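Local coordinates for RNA-dependent RNA Polymerase (Bombyx mori cytoplasmic polyhedrosis virus, PDB 6TZ0), which copies the segmented double-stranded RNA genome, probably making fully conservative plus-strand transcripts and, after core assembly, the complementary minus strands, at residues 221-226 and 333-338; 401-405 and 569-574; 803-808 and 999-1003. One frame throughout, in Å; residues are numbered along the deposited sequence.

Interaction 1 (221-226 and 333-338)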
ATOM      1  N   ILE A 221      24.043  22.735   8.932  1.00 34.54           N
ATOM      2  CA  ILE A 221      23.602  22.004  10.113  1.00 34.54           C
ATOM      3  C   ILE A 221      24.796  21.538  10.935  1.00 34.54           C
ATOM      4  O   ILE A 221      24.836  21.711  12.158  1.00 34.54           O
ATOM      5  CB  ILE A 221      22.707  20.831   9.682  1.00 34.54           C
ATOM      6  CG1 ILE A 221      21.438  21.372   9.025  1.00 34.54           C
ATOM      7  CG2 ILE A 221      22.377  19.929  10.853  1.00 34.54           C
ATOM      8  CD1 ILE A 221      20.653  20.342   8.293  1.00 34.54           C
ATOM      9  N   LEU A 222      25.791  20.954  10.284  1.00 35.66           N
ATOM     10  CA  LEU A 222      26.999  20.508  10.956  1.00 35.66           C
ATOM     11  C   LEU A 222      28.158  21.426  10.612  1.00 35.66           C
ATOM     12  O   LEU A 222      28.287  21.880   9.474  1.00 35.66           O
ATOM     13  CB  LEU A 222      27.356  19.076  10.569  1.00 35.66           C
ATOM     14  CG  LEU A 222      26.436  17.957  11.036  1.00 35.66           C
ATOM     15  CD1 LEU A 222      26.923  16.648  10.467  1.00 35.66           C
ATOM     16  CD2 LEU A 222      26.398  17.894  12.541  1.00 35.66           C
ATOM     17  N   THR A 223      28.992  21.703  11.604  1.00 37.67           N
ATOM     18  CA  THR A 223      30.263  22.365  11.372  1.00 37.67           C
ATOM     19  C   THR A 223      31.313  21.293  11.089  1.00 37.67           C
ATOM     20  O   THR A 223      30.992  20.114  10.921  1.00 37.67           O
ATOM     21  CB  THR A 223      30.619  23.252  12.561  1.00 37.67           C
ATOM     22  OG1 THR A 223      30.797  22.448  13.730  1.00 37.67           O
ATOM     23  CG2 THR A 223      29.508  24.242  12.817  1.00 37.67           C
ATOM     24  N   HIS A 224      32.585  21.679  11.026  1.00 37.60           N
ATOM     25  CA  HIS A 224      33.618  20.692  10.725  1.00 37.60           C
ATOM     26  C   HIS A 224      33.937  19.823  11.936  1.00 37.60           C
ATOM     27  O   HIS A 224      34.156  18.612  11.796  1.00 37.60           O
ATOM     28  CB  HIS A 224      34.869  21.391  10.200  1.00 37.60           C
ATOM     29  CG  HIS A 224      34.678  22.036   8.866  1.00 37.60           C
ATOM     30  ND1 HIS A 224      34.606  21.315   7.695  1.00 37.60           N
ATOM     31  CD2 HIS A 224      34.524  23.333   8.515  1.00 37.60           C
ATOM     32  CE1 HIS A 224      34.429  22.139   6.680  1.00 37.60           C
ATOM     33  NE2 HIS A 224      34.374  23.370   7.150  1.00 37.60           N
ATOM     34  N   VAL A 225      33.925  20.413  13.129  1.00 37.47           N
ATOM     35  CA  VAL A 225      34.177  19.639  14.337  1.00 37.47           C
ATOM     36  C   VAL A 225      32.994  18.722  14.622  1.00 37.47           C
ATOM     37  O   VAL A 225      33.155  17.580  15.081  1.00 37.47           O
ATOM     38  CB  VAL A 225      34.448  20.588  15.515  1.00 37.47           C
ATOM     39  CG1 VAL A 225      35.153  19.857  16.620  1.00 37.47           C
ATOM     40  CG2 VAL A 225      35.206  21.807  15.071  1.00 37.47           C
ATOM     41  N   GLU A 226      31.787  19.201  14.333  1.00 36.94           N
ATOM     42  CA  GLU A 226      30.610  18.355  14.447  1.00 36.94           C
ATOM     43  C   GLU A 226      30.604  17.251  13.399  1.00 36.94           C
ATOM     44  O   GLU A 226      30.069  16.168  13.652  1.00 36.94           O
ATOM     45  CB  GLU A 226      29.355  19.210  14.345  1.00 36.94           C
ATOM     46  CG  GLU A 226      29.116  20.077  15.560  1.00 36.94           C
ATOM     47  CD  GLU A 226      27.900  20.952  15.411  1.00 36.94           C
ATOM     48  OE1 GLU A 226      27.374  21.042  14.288  1.00 36.94           O
ATOM     49  OE2 GLU A 226      27.454  21.530  16.420  1.00 36.94           O
ATOM     50  N   ALA A 333      18.861  19.508  15.247  1.00 31.78           N
ATOM     51  CA  ALA A 333      19.154  19.226  13.844  1.00 31.78           C
ATOM     52  C   ALA A 333      20.541  18.622  13.672  1.00 31.78           C
ATOM     53  O   ALA A 333      20.737  17.747  12.815  1.00 31.78           O
ATOM     54  CB  ALA A 333      19.026  20.495  13.006  1.00 31.78           C
ATOM     55  N   ALA A 334      21.503  19.052  14.497  1.00 33.80           N
ATOM     56  CA  ALA A 334      22.829  18.442  14.471  1.00 33.80           C
ATOM     57  C   ALA A 334      22.780  16.973  14.879  1.00 33.80           C
ATOM     58  O   ALA A 334      23.404  16.131  14.233  1.00 33.80           O
ATOM     59  CB  ALA A 334      23.788  19.218  15.369  1.00 33.80           C
ATOM     60  N   CYS A 335      22.019  16.637  15.921  1.00 35.72           N
ATOM     61  CA  CYS A 335      21.911  15.231  16.314  1.00 35.72           C
ATOM     62  C   CYS A 335      21.100  14.403  15.318  1.00 35.72           C
ATOM     63  O   CYS A 335      21.319  13.191  15.210  1.00 35.72           O
ATOM     64  CB  CYS A 335      21.319  15.115  17.711  1.00 35.72           C
ATOM     65  SG  CYS A 335      22.429  15.697  18.992  1.00 35.72           S
ATOM     66  N   ARG A 336      20.168  15.028  14.590  1.00 36.20           N
ATOM     67  CA  ARG A 336      19.513  14.336  13.480  1.00 36.20           C
ATOM     68  C   ARG A 336      20.512  14.008  12.382  1.00 36.20           C
ATOM     69  O   ARG A 336      20.446  12.934  11.775  1.00 36.20           O
ATOM     70  CB  ARG A 336      18.366  15.176  12.904  1.00 36.20           C
ATOM     71  CG  ARG A 336      17.193  15.385  13.834  1.00 36.20           C
ATOM     72  CD  ARG A 336      16.595  14.066  14.169  1.00 36.20           C
ATOM     73  NE  ARG A 336      15.938  13.436  13.030  1.00 36.20           N
ATOM     74  CZ  ARG A 336      14.624  13.380  12.877  1.00 36.20           C
ATOM     75  NH1 ARG A 336      13.835  13.855  13.824  1.00 36.20           N
ATOM     76  NH2 ARG A 336      14.104  12.796  11.812  1.00 36.20           N
ATOM     77  N   ALA A 337      21.446  14.921  12.114  1.00 36.05           N
ATOM     78  CA  ALA A 337      22.502  14.625  11.151  1.00 36.05           C
ATOM     79  C   ALA A 337      23.498  13.607  11.695  1.00 36.05           C
ATOM     80  O   ALA A 337      24.142  12.899  10.917  1.00 36.05           O
ATOM     81  CB  ALA A 337      23.223  15.908  10.755  1.00 36.05           C
ATOM     82  N   MET A 338      23.646  13.527  13.015  1.00 36.98           N
ATOM     83  CA  MET A 338      24.615  12.607  13.600  1.00 36.98           C
ATOM     84  C   MET A 338      24.083  11.191  13.743  1.00 36.98           C
ATOM     85  O   MET A 338      24.877  10.248  13.773  1.00 36.98           O
ATOM     86  CB  MET A 338      25.073  13.109  14.965  1.00 36.98           C
ATOM     87  CG  MET A 338      25.980  14.308  14.891  1.00 36.98           C
ATOM     88  SD  MET A 338      26.448  14.973  16.490  1.00 36.98           S
ATOM     89  CE  MET A 338      27.341  16.420  15.956  1.00 36.98           C
TER
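Ile-221 and Ala-334 bring the two backbones to 5.7 Å, CA to CA, where the loop leading into helix 224-237 runs past a flank of helix 325-339 made largely of alanines. Across the interface the meeting is almost wholly apolar. CG2 of Ile-221 takes the lead, lying against the turn of the helix, 3.4 Å from the carbonyl O of Ala-333 and also within van der Waals range of the methyls of Ala-333 and Ala-337. It points there because it stands anti to the backbone N, while CG1 lies beside that N (chi1 -64°). Leu-222 follows with its fork spread over the next turn: CD1 rests on CB of Ala-337 at 3.8 Å, whereas CD2 touches both CB of Ala-334 and CE of Met-338. Met-338, extended beyond CG, brings that methyl in at about a right angle to the side chain of Glu-226, so that Met-338 CE lies 3.8 Å from Glu-226 CB and near the Glu-226 carbonyl O.

The carboxylate of Glu-226 faces back toward its own chain. Thr-223 N donates to Glu-226 OE1 over 3.2 Å, meeting it from above the carboxylate plane, and Glu-226 N returns a weak bond of 3.4 Å to Thr-223 OG1. OE1 is also hydrogen-bonded to Ser-60 OG and OE2 to Tyr-314 OH of helix 309-320, giving this buried acid several polar partners. Tyr-314 also touches Ala-334 and Met-338, which joins the polar and apolar halves. The reciprocal pair is a capping box, with Thr-223 as N-cap, and the capped start of helix 224-237, in the N-terminal region of the polymerase, packs beside helix 325-339.

Interaction 2 (401-405 and 569-574)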
ATOM      1  N   THR A 401     -23.813   4.454  11.799  1.00 25.67           N
ATOM      2  CA  THR A 401     -24.084   3.375  10.853  1.00 25.67           C
ATOM      3  C   THR A 401     -25.212   3.702   9.883  1.00 25.67           C
ATOM      4  O   THR A 401     -25.161   3.282   8.721  1.00 25.67           O
ATOM      5  CB  THR A 401     -24.401   2.085  11.603  1.00 25.67           C
ATOM      6  OG1 THR A 401     -25.526   2.302  12.456  1.00 25.67           O
ATOM      7  CG2 THR A 401     -23.221   1.644  12.434  1.00 25.67           C
ATOM      8  N   ASP A 402     -26.218   4.457  10.315  1.00 30.56           N
ATOM      9  CA  ASP A 402     -27.368   4.703   9.451  1.00 30.56           C
ATOM     10  C   ASP A 402     -27.070   5.736   8.371  1.00 30.56           C
ATOM     11  O   ASP A 402     -27.492   5.565   7.218  1.00 30.56           O
ATOM     12  CB  ASP A 402     -28.563   5.136  10.293  1.00 30.56           C
ATOM     13  CG  ASP A 402     -29.839   5.203   9.489  1.00 30.56           C
ATOM     14  OD1 ASP A 402     -30.388   4.128   9.159  1.00 30.56           O
ATOM     15  OD2 ASP A 402     -30.291   6.329   9.184  1.00 30.56           O
ATOM     16  N   GLU A 403     -26.322   6.785   8.715  1.00 30.33           N
ATOM     17  CA  GLU A 403     -25.870   7.754   7.724  1.00 30.33           C
ATOM     18  C   GLU A 403     -24.914   7.125   6.717  1.00 30.33           C
ATOM     19  O   GLU A 403     -25.014   7.389   5.510  1.00 30.33           O
ATOM     20  CB  GLU A 403     -25.205   8.932   8.430  1.00 30.33           C
ATOM     21  CG  GLU A 403     -24.697  10.014   7.507  1.00 30.33           C
ATOM     22  CD  GLU A 403     -25.805  10.781   6.820  1.00 30.33           C
ATOM     23  OE1 GLU A 403     -26.914  10.879   7.390  1.00 30.33           O
ATOM     24  OE2 GLU A 403     -25.564  11.292   5.706  1.00 30.33           O
ATOM     25  N   ILE A 404     -23.999   6.270   7.189  1.00 27.60           N
ATOM     26  CA  ILE A 404     -23.068   5.591   6.293  1.00 27.60           C
ATOM     27  C   ILE A 404     -23.810   4.624   5.378  1.00 27.60           C
ATOM     28  O   ILE A 404     -23.493   4.523   4.190  1.00 27.60           O
ATOM     29  CB  ILE A 404     -21.949   4.898   7.096  1.00 27.60           C
ATOM     30  CG1 ILE A 404     -21.043   5.934   7.744  1.00 27.60           C
ATOM     31  CG2 ILE A 404     -21.064   4.051   6.222  1.00 27.60           C
ATOM     32  CD1 ILE A 404     -20.060   5.354   8.713  1.00 27.60           C
ATOM     33  N   ALA A 405     -24.847   3.950   5.887  1.00 28.24           N
ATOM     34  CA  ALA A 405     -25.614   3.044   5.034  1.00 28.24           C
ATOM     35  C   ALA A 405     -26.415   3.798   3.982  1.00 28.24           C
ATOM     36  O   ALA A 405     -26.515   3.340   2.835  1.00 28.24           O
ATOM     37  CB  ALA A 405     -26.534   2.175   5.886  1.00 28.24           C
ATOM     38  N   ASP A 569     -22.755  -4.062  10.971  1.00 23.04           N
ATOM     39  CA  ASP A 569     -23.876  -3.179  11.298  1.00 23.04           C
ATOM     40  C   ASP A 569     -24.294  -2.346  10.095  1.00 23.04           C
ATOM     41  O   ASP A 569     -25.486  -2.284   9.749  1.00 23.04           O
ATOM     42  CB  ASP A 569     -23.510  -2.254  12.457  1.00 23.04           C
ATOM     43  CG  ASP A 569     -23.453  -2.965  13.779  1.00 23.04           C
ATOM     44  OD1 ASP A 569     -24.161  -3.978  13.942  1.00 23.04           O
ATOM     45  OD2 ASP A 569     -22.713  -2.500  14.670  1.00 23.04           O
ATOM     46  N   VAL A 570     -23.320  -1.710   9.437  1.00 22.53           N
ATOM     47  CA  VAL A 570     -23.640  -0.891   8.270  1.00 22.53           C
ATOM     48  C   VAL A 570     -24.154  -1.762   7.128  1.00 22.53           C
ATOM     49  O   VAL A 570     -25.083  -1.381   6.409  1.00 22.53           O
ATOM     50  CB  VAL A 570     -22.413  -0.067   7.845  1.00 22.53           C
ATOM     51  CG1 VAL A 570     -22.738   0.796   6.650  1.00 22.53           C
ATOM     52  CG2 VAL A 570     -21.941   0.787   8.980  1.00 22.53           C
ATOM     53  N   ALA A 571     -23.599  -2.966   6.980  1.00 22.68           N
ATOM     54  CA  ALA A 571     -24.022  -3.858   5.910  1.00 22.68           C
ATOM     55  C   ALA A 571     -25.420  -4.404   6.143  1.00 22.68           C
ATOM     56  O   ALA A 571     -26.156  -4.635   5.181  1.00 22.68           O
ATOM     57  CB  ALA A 571     -23.026  -5.005   5.769  1.00 22.68           C
ATOM     58  N   SER A 572     -25.809  -4.612   7.398  1.00 23.17           N
ATOM     59  CA  SER A 572     -27.167  -5.055   7.669  1.00 23.17           C
ATOM     60  C   SER A 572     -28.165  -3.928   7.457  1.00 23.17           C
ATOM     61  O   SER A 572     -29.281  -4.167   6.986  1.00 23.17           O
ATOM     62  CB  SER A 572     -27.273  -5.590   9.090  1.00 23.17           C
ATOM     63  OG  SER A 572     -27.154  -4.536  10.021  1.00 23.17           O
ATOM     64  N   LYS A 573     -27.784  -2.689   7.785  1.00 25.61           N
ATOM     65  CA  LYS A 573     -28.739  -1.593   7.638  1.00 25.61           C
ATOM     66  C   LYS A 573     -28.974  -1.165   6.192  1.00 25.61           C
ATOM     67  O   LYS A 573     -30.004  -0.549   5.914  1.00 25.61           O
ATOM     68  CB  LYS A 573     -28.305  -0.375   8.451  1.00 25.61           C
ATOM     69  CG  LYS A 573     -28.544  -0.501   9.940  1.00 25.61           C
ATOM     70  CD  LYS A 573     -28.062   0.730  10.671  1.00 25.61           C
ATOM     71  CE  LYS A 573     -28.479   0.711  12.133  1.00 25.61           C
ATOM     72  NZ  LYS A 573     -27.843  -0.385  12.907  1.00 25.61           N
ATOM     73  N   CYS A 574     -28.072  -1.469   5.266  1.00 28.16           N
ATOM     74  CA  CYS A 574     -28.177  -0.897   3.932  1.00 28.16           C
ATOM     75  C   CYS A 574     -29.081  -1.744   3.039  1.00 28.16           C
ATOM     76  O   CYS A 574     -29.660  -2.746   3.460  1.00 28.16           O
ATOM     77  CB  CYS A 574     -26.793  -0.727   3.309  1.00 28.16           C
ATOM     78  SG  CYS A 574     -25.894  -2.244   2.985  1.00 28.16           S
TER
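Thr-401 and Ala-405, one helical turn apart, form a low ridge that lies in the groove of the partner helix between the rows Asp-569/Lys-573 and Val-570/Cys-574. This is ridges-into-grooves packing within the central polymerase domain: the axes of 401-405 and 569-573 cross at -57° and approach to 8.6 Å, which suits two ridges built from residues four apart. Helix 557-573 comes after strand 541-548, which carries the magnesium-binding Asp-547, and the short helix 551-554, although the contact itself is distant from the metal site.

Val-570 is the main bump on the other side. Its two methyls fill different places: CG1 drops between Ile-404, whose CG2 is 3.7 Å away, and Ala-405, while CG2 presses on CB and CG2 of Thr-401. Ile-404 meets Val-570 at about a right angle, and Phe-566, one turn before Val-570, also touches Ile-404 and Thr-401. Farther along, the small methyl of Ala-405 fits a shallow hollow bordered by Lys-573 CB, Cys-574 CB and the carbonyl O of Val-570. Ala-405 CA stands 4.8 Å from Cys-574 CA, a closeness that small side chains permit where helix 557-573 ends.

At the outer margin the aliphatic part of Lys-573 runs past Thr-401 as a lid and turns at its last bond (chi4 65°). Thr-401 OG1, which also makes a weak hydrogen bond with the carbonyl O of Ser-398, lies 3.4 Å from Lys-573 CE.

Interaction 3 (803-808 and 999-1003)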
ATOM      1  N   SER A 803      31.519  13.560 -40.291  1.00 94.48           N
ATOM      2  CA  SER A 803      30.678  14.709 -40.585  1.00 94.48           C
ATOM      3  C   SER A 803      29.734  15.043 -39.437  1.00 94.48           C
ATOM      4  O   SER A 803      29.247  16.173 -39.362  1.00 94.48           O
ATOM      5  CB  SER A 803      29.892  14.464 -41.871  1.00 94.48           C
ATOM      6  OG  SER A 803      29.054  15.563 -42.173  1.00 94.48           O
ATOM      7  N   THR A 804      29.470  14.093 -38.543  1.00 92.19           N
ATOM      8  CA  THR A 804      28.738  14.412 -37.324  1.00 92.19           C
ATOM      9  C   THR A 804      29.655  15.052 -36.291  1.00 92.19           C
ATOM     10  O   THR A 804      29.281  16.052 -35.663  1.00 92.19           O
ATOM     11  CB  THR A 804      28.087  13.145 -36.765  1.00 92.19           C
ATOM     12  OG1 THR A 804      27.183  12.606 -37.738  1.00 92.19           O
ATOM     13  CG2 THR A 804      27.323  13.426 -35.482  1.00 92.19           C
ATOM     14  N   TYR A 805      30.868  14.508 -36.140  1.00 90.51           N
ATOM     15  CA  TYR A 805      31.816  15.010 -35.146  1.00 90.51           C
ATOM     16  C   TYR A 805      32.250  16.438 -35.457  1.00 90.51           C
ATOM     17  O   TYR A 805      32.291  17.294 -34.563  1.00 90.51           O
ATOM     18  CB  TYR A 805      33.035  14.089 -35.079  1.00 90.51           C
ATOM     19  CG  TYR A 805      34.072  14.511 -34.063  1.00 90.51           C
ATOM     20  CD1 TYR A 805      33.901  14.233 -32.719  1.00 90.51           C
ATOM     21  CD2 TYR A 805      35.216  15.202 -34.450  1.00 90.51           C
ATOM     22  CE1 TYR A 805      34.840  14.620 -31.786  1.00 90.51           C
ATOM     23  CE2 TYR A 805      36.157  15.596 -33.525  1.00 90.51           C
ATOM     24  CZ  TYR A 805      35.963  15.303 -32.195  1.00 90.51           C
ATOM     25  OH  TYR A 805      36.899  15.687 -31.265  1.00 90.51           O
ATOM     26  N   ASN A 806      32.573  16.714 -36.723  1.00 91.18           N
ATOM     27  CA  ASN A 806      33.053  18.039 -37.095  1.00 91.18           C
ATOM     28  C   ASN A 806      31.952  19.084 -37.014  1.00 91.18           C
ATOM     29  O   ASN A 806      32.230  20.250 -36.713  1.00 91.18           O
ATOM     30  CB  ASN A 806      33.644  18.010 -38.504  1.00 91.18           C
ATOM     31  CG  ASN A 806      34.936  17.231 -38.574  1.00 91.18           C
ATOM     32  OD1 ASN A 806      35.769  17.306 -37.673  1.00 91.18           O
ATOM     33  ND2 ASN A 806      35.114  16.481 -39.653  1.00 91.18           N
ATOM     34  N   ASN A 807      30.705  18.694 -37.273  1.00 89.96           N
ATOM     35  CA  ASN A 807      29.608  19.644 -37.150  1.00 89.96           C
ATOM     36  C   ASN A 807      29.269  19.922 -35.694  1.00 89.96           C
ATOM     37  O   ASN A 807      28.972  21.066 -35.333  1.00 89.96           O
ATOM     38  CB  ASN A 807      28.377  19.135 -37.892  1.00 89.96           C
ATOM     39  CG  ASN A 807      28.523  19.231 -39.392  1.00 89.96           C
ATOM     40  OD1 ASN A 807      29.034  20.219 -39.913  1.00 89.96           O
ATOM     41  ND2 ASN A 807      28.067  18.204 -40.096  1.00 89.96           N
ATOM     42  N   LEU A 808      29.316  18.899 -34.837  1.00 87.66           N
ATOM     43  CA  LEU A 808      28.947  19.119 -33.447  1.00 87.66           C
ATOM     44  C   LEU A 808      30.069  19.724 -32.614  1.00 87.66           C
ATOM     45  O   LEU A 808      29.787  20.294 -31.556  1.00 87.66           O
ATOM     46  CB  LEU A 808      28.485  17.813 -32.803  1.00 87.66           C
ATOM     47  CG  LEU A 808      27.179  17.244 -33.351  1.00 87.66           C
ATOM     48  CD1 LEU A 808      26.833  15.940 -32.660  1.00 87.66           C
ATOM     49  CD2 LEU A 808      26.055  18.244 -33.204  1.00 87.66           C
ATOM     50  N   HIS A 999      21.153  12.995 -39.282  1.00 98.25           N
ATOM     51  CA  HIS A 999      22.373  13.640 -39.763  1.00 98.25           C
ATOM     52  C   HIS A 999      22.073  14.825 -40.666  1.00 98.25           C
ATOM     53  O   HIS A 999      22.855  15.783 -40.701  1.00 98.25           O
ATOM     54  CB  HIS A 999      23.235  12.633 -40.514  1.00 98.25           C
ATOM     55  CG  HIS A 999      24.516  13.197 -41.036  1.00 98.25           C
ATOM     56  ND1 HIS A 999      25.598  13.457 -40.226  1.00 98.25           N
ATOM     57  CD2 HIS A 999      24.885  13.557 -42.288  1.00 98.25           C
ATOM     58  CE1 HIS A 999      26.581  13.950 -40.956  1.00 98.25           C
ATOM     59  NE2 HIS A 999      26.176  14.021 -42.210  1.00 98.25           N
ATOM     60  N   GLU A1000      20.946  14.780 -41.386  1.00 99.86           N
ATOM     61  CA  GLU A1000      20.556  15.900 -42.236  1.00 99.86           C
ATOM     62  C   GLU A1000      20.299  17.159 -41.417  1.00 99.86           C
ATOM     63  O   GLU A1000      20.758  18.247 -41.781  1.00 99.86           O
ATOM     64  CB  GLU A1000      19.320  15.532 -43.057  1.00 99.86           C
ATOM     65  CG  GLU A1000      18.815  16.647 -43.961  1.00 99.86           C
ATOM     66  CD  GLU A1000      19.776  16.992 -45.088  1.00 99.86           C
ATOM     67  OE1 GLU A1000      20.543  16.107 -45.524  1.00 99.86           O
ATOM     68  OE2 GLU A1000      19.759  18.153 -45.544  1.00 99.86           O
ATOM     69  N   VAL A1001      19.620  17.031 -40.277  1.00 97.02           N
ATOM     70  CA  VAL A1001      19.402  18.217 -39.461  1.00 97.02           C
ATOM     71  C   VAL A1001      20.615  18.557 -38.599  1.00 97.02           C
ATOM     72  O   VAL A1001      20.763  19.726 -38.219  1.00 97.02           O
ATOM     73  CB  VAL A1001      18.126  18.105 -38.602  1.00 97.02           C
ATOM     74  CG1 VAL A1001      16.909  17.902 -39.492  1.00 97.02           C
ATOM     75  CG2 VAL A1001      18.232  17.012 -37.562  1.00 97.02           C
ATOM     76  N   ILE A1002      21.507  17.590 -38.324  1.00 94.87           N
ATOM     77  CA  ILE A1002      22.818  17.928 -37.755  1.00 94.87           C
ATOM     78  C   ILE A1002      23.584  18.851 -38.700  1.00 94.87           C
ATOM     79  O   ILE A1002      24.159  19.860 -38.279  1.00 94.87           O
ATOM     80  CB  ILE A1002      23.632  16.658 -37.439  1.00 94.87           C
ATOM     81  CG1 ILE A1002      22.978  15.818 -36.347  1.00 94.87           C
ATOM     82  CG2 ILE A1002      25.045  17.007 -36.998  1.00 94.87           C
ATOM     83  CD1 ILE A1002      22.844  16.507 -35.033  1.00 94.87           C
ATOM     84  N   VAL A1003      23.574  18.535 -39.996  1.00 95.42           N
ATOM     85  CA  VAL A1003      24.271  19.370 -40.973  1.00 95.42           C
ATOM     86  C   VAL A1003      23.552  20.702 -41.159  1.00 95.42           C
ATOM     87  O   VAL A1003      24.188  21.761 -41.239  1.00 95.42           O
ATOM     88  CB  VAL A1003      24.424  18.604 -42.303  1.00 95.42           C
ATOM     89  CG1 VAL A1003      24.984  19.497 -43.401  1.00 95.42           C
ATOM     90  CG2 VAL A1003      25.336  17.410 -42.112  1.00 95.42           C
TER
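His-999 donates from ND1 to OG1 of Thr-804 across 3.1 Å, the oxygen sitting 18° out of the ring plane. Beside it, Ser-803 lines the same ring at its edge, with OG near the plane and 3.2 Å from His-999 CE1. One ring face is overlain from within its own helix by CG2 of Val-1003, 3.4 Å above the plane and offset toward the rim. The imidazole is thus bordered by both helices. It reaches the neighbouring helix because CG stands anti to the backbone N (chi1 -179°).

A turn farther on, the contact becomes more apolar. The methyl CG2 of Val-1003 is merely touched by ND2 of Asn-807, at 3.5 Å, while Ile-1002 points at the interface and puts CG2 against Asn-807 CB and CD1 4.1 Å from CD2 of Leu-808. The Leu-808 and Ile-1002 side chains cross at about a right angle, methyl against methyl, forming a buried apolar patch one turn along from the His-999 pair.

A second shell steadies these groups. Thr-804 OG1 bonds to the carbonyl O of Leu-800, just ahead of the helix, so the hydroxyl can accept from the imidazole while giving its own proton to the backbone. Leu-800 also touches the His-999 side chain, and Ile-1002 is supported by Leu-911 and Ile-913.

The two helices run broadly in the same direction, their short axes 9.9 Å apart and inclined by 33°. Behind Ile-1002 lies helix 902-911, which Val-1001 touches as well. On the far flank of helix 801-808, Tyr-805 makes a cation-pi contact with Lys-816, just past strand 813-815, leaving this helix between that strand region and helix 996-1004.

From the N terminus, interaction 1 comes first and closes a loop of 106 residues, much of it helical, joining the N-terminal region at 221-226 to helix 325-339. Interaction 2 opens only after that loop is complete and spans 163 residues, joining two helices of the central polymerase domain. Interaction 3 closes the longest loop, 190 residues, bringing helix 801-808 to helix 996-1004 of the C-terminal region. The three are in series, neither nesting nor crossing. In space they are well separated: the centres of interactions 1 and 2 are 55 Å apart, those of 2 and 3 are 71 Å apart, and interaction 2 lies across the chain's centre from both others.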